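Local coordinates for protein dihydroneopterin triphosphate diphosphatase (Escherichia coli, PDB 2O5W) that probably hydrolyses dihydroneopterin triphosphate to the monophosphate and pyrophosphate for folate biosynthesis, using magnesium, and can probably also cleave nucleoside triphosphates, preferring dATP, at residues V14-Q19 with Q37-S42; E60-V65 with V114-L119. All coordinates share one frame; numbering follows the deposited sequence.

Interaction 1: residues V14-Q19 with Q37-S42; sequences VVIYAQ and QSVTGS. With NA (sodium ion), chain H; PPV (pyrophosphate), chain I.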
loop_
_atom_site.group_PDB
_atom_site.type_symbol
_atom_site.label_atom_id
_atom_site.label_comp_id
_atom_site.label_asym_id
_atom_site.label_seq_id
_atom_site.Cartn_x
_atom_site.Cartn_y
_atom_site.Cartn_z
ATOM N N VAL A 14 2.695 -0.751 -1.952
ATOM C CA VAL A 14 2.634 -0.916 -3.409
ATOM C C VAL A 14 1.835 0.214 -4.070
ATOM O O VAL A 14 0.603 0.278 -3.978
ATOM C CB VAL A 14 2.057 -2.312 -3.842
ATOM C CG1 VAL A 14 2.111 -2.471 -5.366
ATOM C CG2 VAL A 14 2.797 -3.457 -3.170
ATOM N N VAL A 15 2.542 1.099 -4.754
ATOM C CA VAL A 15 1.896 2.203 -5.457
ATOM C C VAL A 15 1.330 1.742 -6.809
ATOM O O VAL A 15 2.060 1.639 -7.798
ATOM C CB VAL A 15 2.858 3.409 -5.627
ATOM C CG1 VAL A 15 2.189 4.529 -6.423
ATOM C CG2 VAL A 15 3.316 3.921 -4.257
ATOM N N ILE A 16 0.031 1.452 -6.825
ATOM C CA ILE A 16 -0.685 1.105 -8.049
ATOM C C ILE A 16 -1.117 2.370 -8.773
ATOM O O ILE A 16 -1.652 3.291 -8.158
ATOM C CB ILE A 16 -1.942 0.253 -7.746
ATOM C CG1 ILE A 16 -1.569 -0.969 -6.905
ATOM C CG2 ILE A 16 -2.646 -0.183 -9.041
ATOM C CD1 ILE A 16 -2.563 -1.267 -5.830
ATOM N N TYR A 17 -0.872 2.419 -10.078
ATOM C CA TYR A 17 -1.390 3.501 -10.920
ATOM C C TYR A 17 -1.651 2.985 -12.330
ATOM O O TYR A 17 -1.071 1.984 -12.747
ATOM C CB TYR A 17 -0.447 4.716 -10.934
ATOM C CG TYR A 17 0.914 4.443 -11.540
ATOM C CD1 TYR A 17 1.867 3.674 -10.859
ATOM C CD2 TYR A 17 1.256 4.954 -12.792
ATOM C CE1 TYR A 17 3.112 3.421 -11.418
ATOM C CE2 TYR A 17 2.492 4.705 -13.347
ATOM C CZ TYR A 17 3.410 3.939 -12.659
ATOM O OH TYR A 17 4.641 3.693 -13.207
ATOM N N ALA A 18 -2.540 3.657 -13.051
ATOM C CA ALA A 18 -2.875 3.251 -14.410
ATOM C C ALA A 18 -1.935 3.917 -15.405
ATOM O O ALA A 18 -1.732 5.127 -15.371
ATOM C CB ALA A 18 -4.314 3.580 -14.725
ATOM N N GLN A 19 -1.357 3.106 -16.281
ATOM C CA GLN A 19 -0.457 3.584 -17.321
ATOM C C GLN A 19 -1.111 4.601 -18.270
ATOM O O GLN A 19 -0.496 5.608 -18.623
ATOM C CB GLN A 19 0.110 2.395 -18.106
ATOM C CG GLN A 19 1.214 2.744 -19.083
ATOM C CD GLN A 19 2.302 3.630 -18.475
ATOM O OE1 GLN A 19 2.772 4.571 -19.120
ATOM N NE2 GLN A 19 2.716 3.328 -17.239
ATOM N N GLN A 37 -5.064 5.374 1.168
ATOM C CA GLN A 37 -3.724 4.821 0.961
ATOM C C GLN A 37 -3.644 3.900 -0.249
ATOM O O GLN A 37 -4.662 3.490 -0.811
ATOM C CB GLN A 37 -3.297 4.006 2.188
ATOM C CG GLN A 37 -4.181 2.772 2.453
ATOM C CD GLN A 37 -3.569 1.726 3.400
ATOM O OE1 GLN A 37 -4.064 0.596 3.477
ATOM N NE2 GLN A 37 -2.507 2.096 4.120
ATOM N N SER A 38 -2.418 3.559 -0.624
ATOM C CA SER A 38 -2.156 2.506 -1.584
ATOM C C SER A 38 -2.162 1.181 -0.810
ATOM O O SER A 38 -2.494 1.163 0.381
ATOM C CB SER A 38 -0.792 2.726 -2.234
ATOM O OG SER A 38 -0.610 4.063 -2.653
ATOM N N VAL A 39 -1.777 0.088 -1.471
ATOM C CA VAL A 39 -1.731 -1.233 -0.841
ATOM C C VAL A 39 -0.551 -1.358 0.119
ATOM O O VAL A 39 0.606 -1.200 -0.282
ATOM C CB VAL A 39 -1.667 -2.371 -1.904
ATOM C CG1 VAL A 39 -1.198 -3.693 -1.292
ATOM C CG2 VAL A 39 -3.020 -2.542 -2.607
ATOM N N THR A 40 -0.854 -1.642 1.386
ATOM C CA THR A 40 0.166 -1.934 2.398
ATOM C C THR A 40 -0.085 -3.274 3.078
ATOM O O THR A 40 -1.178 -3.822 3.012
ATOM C CB THR A 40 0.224 -0.857 3.508
ATOM O OG1 THR A 40 -1.017 -0.827 4.208
ATOM C CG2 THR A 40 0.495 0.512 2.937
ATOM N N GLY A 41 0.932 -3.785 3.757
ATOM C CA GLY A 41 0.805 -5.017 4.519
ATOM C C GLY A 41 2.132 -5.422 5.120
ATOM O O GLY A 41 3.187 -5.099 4.589
ATOM N N SER A 42 2.078 -6.124 6.242
ATOM C CA SER A 42 3.272 -6.683 6.841
ATOM C C SER A 42 3.897 -7.745 5.947
ATOM O O SER A 42 3.218 -8.424 5.156
ATOM C CB SER A 42 2.959 -7.285 8.201
ATOM O OG SER A 42 2.273 -6.346 9.007
HETATM NA NA NA H . -3.097 -4.854 4.483
HETATM O O11 PPV I . -3.946 -5.924 7.240
HETATM P P1 PPV I . -2.418 -5.706 7.260
HETATM O O21 PPV I . -1.968 -5.501 8.691
HETATM O O31 PPV I . -1.714 -6.938 6.692
HETATM O OPP PPV I . -2.027 -4.394 6.396
HETATM P P2 PPV I . -2.309 -2.911 6.977
HETATM O O12 PPV I . -3.490 -2.974 7.919
HETATM O O22 PPV I . -2.667 -1.954 5.827
HETATM O O32 PPV I . -1.080 -2.399 7.693
#

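Interaction 2: residues E60-V65 with V114-L119; sequences EVTIDV and VFTEHL. With NA (sodium ion), chain H.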
loop_
_atom_site.group_PDB
_atom_site.type_symbol
_atom_site.label_atom_id
_atom_site.label_comp_id
_atom_site.label_asym_id
_atom_site.label_seq_id
_atom_site.Cartn_x
_atom_site.Cartn_y
_atom_site.Cartn_z
ATOM N N GLU A 60 -5.799 -7.655 -1.182
ATOM C CA GLU A 60 -6.444 -6.365 -0.962
ATOM C C GLU A 60 -7.272 -5.871 -2.140
ATOM O O GLU A 60 -8.320 -5.256 -1.939
ATOM C CB GLU A 60 -5.413 -5.304 -0.582
ATOM C CG GLU A 60 -5.025 -5.295 0.884
ATOM C CD GLU A 60 -4.334 -4.001 1.295
ATOM O OE1 GLU A 60 -3.987 -3.197 0.408
ATOM O OE2 GLU A 60 -4.136 -3.781 2.509
ATOM N N VAL A 61 -6.802 -6.123 -3.359
ATOM C CA VAL A 61 -7.453 -5.567 -4.545
ATOM C C VAL A 61 -7.728 -6.585 -5.655
ATOM O O VAL A 61 -8.063 -6.204 -6.780
ATOM C CB VAL A 61 -6.695 -4.329 -5.106
ATOM C CG1 VAL A 61 -6.755 -3.184 -4.134
ATOM C CG2 VAL A 61 -5.255 -4.658 -5.431
ATOM N N THR A 62 -7.601 -7.872 -5.325
ATOM C CA THR A 62 -7.859 -8.982 -6.270
ATOM C C THR A 62 -7.253 -8.767 -7.667
ATOM O O THR A 62 -7.970 -8.538 -8.645
ATOM C CB THR A 62 -9.368 -9.288 -6.403
ATOM O OG1 THR A 62 -10.009 -9.107 -5.136
ATOM C CG2 THR A 62 -9.575 -10.716 -6.872
ATOM N N ILE A 63 -5.928 -8.821 -7.740
ATOM C CA ILE A 63 -5.199 -8.705 -8.995
ATOM C C ILE A 63 -4.021 -9.654 -8.893
ATOM O O ILE A 63 -3.175 -9.510 -8.019
ATOM C CB ILE A 63 -4.684 -7.263 -9.259
ATOM C CG1 ILE A 63 -5.845 -6.284 -9.482
ATOM C CG2 ILE A 63 -3.747 -7.237 -10.473
ATOM C CD1 ILE A 63 -5.493 -4.823 -9.205
ATOM N N ASP A 64 -3.980 -10.646 -9.770
ATOM C CA ASP A 64 -2.884 -11.585 -9.737
ATOM C C ASP A 64 -1.811 -11.108 -10.703
ATOM O O ASP A 64 -1.933 -11.261 -11.920
ATOM C CB ASP A 64 -3.354 -13.005 -10.052
ATOM C CG ASP A 64 -2.384 -14.064 -9.559
ATOM O OD1 ASP A 64 -1.176 -13.769 -9.402
ATOM O OD2 ASP A 64 -2.830 -15.202 -9.325
ATOM N N VAL A 65 -0.778 -10.494 -10.131
ATOM C CA VAL A 65 0.391 -10.023 -10.864
ATOM C C VAL A 65 0.899 -11.093 -11.829
ATOM O O VAL A 65 1.140 -10.811 -13.002
ATOM C CB VAL A 65 1.517 -9.606 -9.880
ATOM C CG1 VAL A 65 2.848 -9.380 -10.610
ATOM C CG2 VAL A 65 1.106 -8.368 -9.100
ATOM N N VAL A 114 -12.101 -5.052 -7.060
ATOM C CA VAL A 114 -12.792 -5.872 -6.073
ATOM C C VAL A 114 -11.969 -5.866 -4.784
ATOM O O VAL A 114 -11.262 -6.827 -4.464
ATOM C CB VAL A 114 -13.032 -7.329 -6.581
ATOM C CG1 VAL A 114 -14.040 -8.055 -5.694
ATOM C CG2 VAL A 114 -13.508 -7.328 -8.030
ATOM N N PHE A 115 -12.051 -4.754 -4.063
ATOM C CA PHE A 115 -11.403 -4.612 -2.755
ATOM C C PHE A 115 -12.104 -5.492 -1.725
ATOM O O PHE A 115 -13.324 -5.655 -1.762
ATOM C CB PHE A 115 -11.416 -3.145 -2.302
ATOM C CG PHE A 115 -12.781 -2.522 -2.303
ATOM C CD1 PHE A 115 -13.309 -1.975 -3.466
ATOM C CD2 PHE A 115 -13.545 -2.494 -1.143
ATOM C CE1 PHE A 115 -14.578 -1.408 -3.472
ATOM C CE2 PHE A 115 -14.814 -1.931 -1.137
ATOM C CZ PHE A 115 -15.331 -1.385 -2.300
ATOM N N THR A 116 -11.328 -6.049 -0.805
ATOM C CA THR A 116 -11.862 -7.017 0.150
ATOM C C THR A 116 -11.764 -6.532 1.587
ATOM O O THR A 116 -12.564 -6.935 2.431
ATOM C CB THR A 116 -11.125 -8.365 0.060
ATOM O OG1 THR A 116 -9.720 -8.135 0.221
ATOM C CG2 THR A 116 -11.395 -9.051 -1.279
ATOM N N GLU A 117 -10.782 -5.676 1.858
ATOM C CA GLU A 117 -10.493 -5.235 3.224
ATOM C C GLU A 117 -10.775 -3.760 3.435
ATOM O O GLU A 117 -10.732 -3.272 4.567
ATOM C CB GLU A 117 -9.032 -5.520 3.569
ATOM C CG GLU A 117 -8.742 -6.972 3.891
ATOM C CD GLU A 117 -7.417 -7.434 3.319
ATOM O OE1 GLU A 117 -6.459 -6.617 3.272
ATOM O OE2 GLU A 117 -7.339 -8.615 2.903
ATOM N N HIS A 118 -11.057 -3.055 2.347
ATOM C CA HIS A 118 -11.229 -1.614 2.393
ATOM C C HIS A 118 -12.677 -1.223 2.165
ATOM O O HIS A 118 -13.502 -2.037 1.750
ATOM C CB HIS A 118 -10.313 -0.927 1.371
ATOM C CG HIS A 118 -8.865 -0.947 1.751
ATOM N ND1 HIS A 118 -8.067 -2.059 1.592
ATOM C CD2 HIS A 118 -8.071 0.009 2.287
ATOM C CE1 HIS A 118 -6.846 -1.788 2.017
ATOM N NE2 HIS A 118 -6.821 -0.539 2.441
ATOM N N LEU A 119 -12.973 0.039 2.444
ATOM C CA LEU A 119 -14.324 0.553 2.363
ATOM C C LEU A 119 -14.663 0.972 0.942
ATOM O O LEU A 119 -15.787 0.767 0.489
ATOM C CB LEU A 119 -14.490 1.727 3.328
ATOM C CG LEU A 119 -14.969 1.474 4.762
ATOM C CD1 LEU A 119 -14.568 0.116 5.305
ATOM C CD2 LEU A 119 -14.494 2.589 5.694
HETATM NA NA NA H . -3.097 -4.854 4.483
HETATM O O HOH W 1 -9.180 -3.938 0.119
#

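Interaction 1: residues V14-Q19 with Q37-S42
Val14 and Val39 face each other as an antiparallel hydrogen-bonded pair, their CA atoms 5.1 Å apart. Its two backbone bonds are unequal: Val14 N reaches Val39 O at 2.7 Å with an N-H...O angle of 163°, whereas the return bond from Val39 N to Val14 O is weak at 3.5 Å. Both side chains project from the same face of the sheet, with Val14 CB 4.2 Å from Val39 CB.

Ile16 can be followed outward. Its CB and CG2 find no partner on 37-42; CG1, opposite the carbonyl carbon and next to the backbone N (chi1 -54°), carries the chain toward Val39, and Ile16 CD1 makes the touch, 3.5 Å from Val39 CG2. The closest approach is methyl to methyl, the two side chains crossing at a slant. Just before Val39, Ser38 CB lies 3.3 Å from Val14 O, and Ser38 OG is hydrogen-bonded to Asn138 of helix 136-147.

This is the centre of the mixed Nudix sheet, where strand 10-18 runs between 97-107 and 36-42 and the helix 49-61 covers the face bearing Val14 and Val39; Gly41 and Ser42 already belong to the Nudix box. Past Val39 the same strand reaches the pyrophosphate and the sodium ion. Thr40, a substrate-binding residue by similarity, donates from OG1 to pyrophosphate O22 at 2.6 Å; its chi1 of 63° places the hydroxyl between the backbone N and the carbonyl carbon, from where it reaches the phosphate oxygen. Thr40 O binds the sodium ion at 2.6 Å, and the bridging oxygen OPP of pyrophosphate and Glu60 complete the ligands found. Gln37 NE2 gives Thr40 OG1 a weak hydrogen bond, and Arg29 also hydrogen-bonds the pyrophosphate.

Interaction 2: residues E60-V65 with V114-L119
Glu60 meets two side chains of 114-119, each at a different orientation. Glu117 crosses it at about a right angle, with the carboxylate planes 70° apart, and puts OE1 3.1 Å from Glu60 CG, against the aliphatic part of the chain. His118 presents its ring edge: CE1 is 3.4 Å from Glu60 OE2, the ring and carboxylate planes being nearly perpendicular at 82°. An extended chain beyond CG (chi2 -163°) carries Glu60 OE2 to the sodium ion, 2.5 Å away. Glu60 and Glu117 are magnesium ligands by similarity; the nearest side-chain atom of Glu117 lies about 3 Å from a bound samarium ion.

The Glu60 carbonyl receives a weak bond from Thr116 N and a CA-H...O contact from Phe115. Water 1 donates to Glu60 O at 2.6 Å, accepts from Glu117 N and is hydrogen-bonded to His118 ND1 in the plane of the ring, tying the helix end to the loop. Where the chain leaves the helix with positive phi, Thr62 OG1 donates to Val114 O at 2.7 Å, in the carbonyl plane. The loop before strand 121-125 lies against the end of helix 49-61, with Val61 turned to strands 23-28 and 36-42.

The centres of the two contacts are about 11 Å apart. Interaction 1 is fully buried near the centre of the chain, whereas interaction 2 is partly buried and has exposed residues at its margin. The first joins two sheet strands by backbone pairing and aliphatic contact; the second joins a helix end to a loop through carboxylates, an imidazole, a hydroxyl and a water. Both reach the same sodium ion, and strand 36-42 of interaction 1 is followed in the chain by helix 49-61 of interaction 2. The side chains of Val39 and Glu60 also touch, and Gln37 OE1 probably accepts a hydrogen bond from His118 NE2 at 3.2 Å, consistent with strand 36-42 and segment 114-119 lining the same site.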